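Local coordinates for protein toll (Drosophila melanogaster, PDB 4LXR) that serves as the cell-surface receptor for cleaved, activated spaetzle, turning on Toll signalling in antifungal immunity and in dorsal-ventral patterning of the embryo, at the interface of chains A and B. Sequence-based numbering; all coordinates share one arbitrary frame. Chains: chain A, Protein toll; chain B, Protein spaetzle C-106.

The interface of chains A and B. Residues chain A 19, 21, 26, 39; chain B 14-16, 43.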
loop_
_atom_site.group_PDB
_atom_site.type_symbol
_atom_site.label_atom_id
_atom_site.label_comp_id
_atom_site.label_asym_id
_atom_site.label_seq_id
_atom_site.Cartn_x
_atom_site.Cartn_y
_atom_site.Cartn_z
ATOM N N ALA A 19 -24.655 -27.523 18.520
ATOM C CA ALA A 19 -24.056 -26.415 19.251
ATOM C C ALA A 19 -24.399 -25.118 18.542
ATOM O O ALA A 19 -24.217 -25.013 17.324
ATOM C CB ALA A 19 -22.537 -26.591 19.362
ATOM N N ILE A 21 -23.780 -21.408 17.282
ATOM C CA ILE A 21 -22.579 -20.668 16.938
ATOM C C ILE A 21 -22.952 -19.448 16.110
ATOM O O ILE A 21 -23.535 -19.569 15.028
ATOM C CB ILE A 21 -21.504 -21.546 16.248
ATOM C CG1 ILE A 21 -20.297 -20.694 15.875
ATOM C CG2 ILE A 21 -22.052 -22.262 15.028
ATOM C CD1 ILE A 21 -19.182 -21.476 15.257
ATOM N N GLU A 26 -24.929 -25.618 14.432
ATOM C CA GLU A 26 -24.293 -26.705 13.712
ATOM C C GLU A 26 -24.709 -28.035 14.316
ATOM O O GLU A 26 -24.523 -28.271 15.506
ATOM C CB GLU A 26 -22.770 -26.593 13.706
ATOM C CG GLU A 26 -22.122 -27.594 12.753
ATOM C CD GLU A 26 -20.658 -27.865 13.050
ATOM O OE1 GLU A 26 -20.351 -28.423 14.129
ATOM O OE2 GLU A 26 -19.812 -27.533 12.196
ATOM N N ARG A 39 -23.569 -33.002 8.499
ATOM C CA ARG A 39 -23.281 -31.804 9.244
ATOM C C ARG A 39 -24.259 -30.767 8.749
ATOM O O ARG A 39 -24.195 -30.358 7.599
ATOM C CB ARG A 39 -21.843 -31.344 9.004
ATOM C CG ARG A 39 -21.420 -30.198 9.893
ATOM C CD ARG A 39 -20.004 -29.734 9.576
ATOM N NE ARG A 39 -19.056 -30.843 9.493
ATOM C CZ ARG A 39 -18.297 -31.255 10.505
ATOM N NH1 ARG A 39 -18.372 -30.657 11.683
ATOM N NH2 ARG A 39 -17.460 -32.272 10.336
ATOM N N ARG B 14 -16.812 -25.145 6.286
ATOM C CA ARG B 14 -16.720 -24.590 7.638
ATOM C C ARG B 14 -17.102 -25.663 8.638
ATOM O O ARG B 14 -18.077 -26.374 8.431
ATOM C CB ARG B 14 -17.644 -23.379 7.807
ATOM C CG ARG B 14 -17.263 -22.176 6.959
ATOM C CD ARG B 14 -18.226 -21.006 7.148
ATOM N NE ARG B 14 -18.162 -20.409 8.482
ATOM C CZ ARG B 14 -17.260 -19.503 8.856
ATOM N NH1 ARG B 14 -16.324 -19.090 8.008
ATOM N NH2 ARG B 14 -17.285 -19.011 10.087
ATOM N N LYS B 15 -16.342 -25.799 9.719
ATOM C CA LYS B 15 -16.725 -26.752 10.762
ATOM C C LYS B 15 -16.183 -26.416 12.147
ATOM O O LYS B 15 -15.226 -25.653 12.290
ATOM C CB LYS B 15 -16.333 -28.185 10.377
ATOM C CG LYS B 15 -14.844 -28.461 10.334
ATOM C CD LYS B 15 -14.573 -29.907 9.939
ATOM C CE LYS B 15 -13.084 -30.176 9.764
ATOM N NZ LYS B 15 -12.817 -31.583 9.351
ATOM N N LEU B 16 -16.814 -26.991 13.167
ATOM C CA LEU B 16 -16.342 -26.857 14.539
ATOM C C LEU B 16 -15.282 -27.909 14.863
ATOM O O LEU B 16 -15.372 -29.050 14.409
ATOM C CB LEU B 16 -17.509 -26.996 15.517
ATOM C CG LEU B 16 -18.442 -25.798 15.661
ATOM C CD1 LEU B 16 -19.469 -26.069 16.754
ATOM C CD2 LEU B 16 -17.628 -24.551 15.963
ATOM N N GLN B 43 -14.016 -22.934 15.396
ATOM C CA GLN B 43 -14.445 -23.160 14.028
ATOM C C GLN B 43 -13.375 -22.778 13.010
ATOM O O GLN B 43 -12.652 -21.792 13.168
ATOM C CB GLN B 43 -15.779 -22.476 13.724
ATOM C CG GLN B 43 -15.704 -21.002 13.411
ATOM C CD GLN B 43 -17.023 -20.471 12.878
ATOM O OE1 GLN B 43 -17.825 -21.219 12.303
ATOM N NE2 GLN B 43 -17.263 -19.176 13.081
#
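B:Leu16, on strand 12-16 of spaetzle, is the apolar centre of this patch of the receptor-ligand interface, and it meets the N-terminal strands of the Toll ectodomain. Its side chain leaves with CG anti to the carbonyl carbon (chi1 -76°), which sets CG against Toll, and the branch there sends the two methyls to different Toll residues. B:Leu16 CD2 lies 3.5 Å from A:Ile21 CD1, while the other leucine methyl, B:Leu16 CD1, makes a looser contact, 4.1 Å from A:Ala19 CB. A:Ile21 is fully stretched, CG1 anti to the backbone N (chi1 178°), so its terminal methyl is pushed out between B:Leu16 and the amide end of B:Gln43. The two side chains cross obliquely there, with A:Ile21 CD1 3.4 Å from the amide carbon CD of B:Gln43.

On the other flank A:Glu26 runs past B:Leu16 in the opposite direction. Its carboxylate does two jobs: OE1 lies along the leucine branch, 3.6 Å from B:Leu16 CG, and OE2 accepts the backbone N-H of B:Leu16 at 3.2 Å through its syn lone pair, moderately bent at 146°. An alanine here would remove the carboxylate and would probably leave the B:Leu16 amide without this acceptor and cost A:Arg39 a long salt bridge.

A:Arg39 stands beside A:Glu26, its guanidinium edge turned in plane toward that carboxylate, and touches spaetzle itself. NH1 makes a weak, long hydrogen bond and salt bridge to A:Glu26 OE2 (3.5 Å), which likely steadies the acid and favours its charged form. The arginine bends at chi3, bringing one face of the guanidinium over B:Lys15.

At this polar rim the lysine contributes its carbon chain: extended, it crosses the arginine obliquely, and its amine NZ stays 4.8 Å from A:Arg39 NH2, where the like charges probably repel mildly. B:Lys15 CB lies 3.6 Å from A:Arg39 CZ, offset toward the guanidinium rim on the NH1 side.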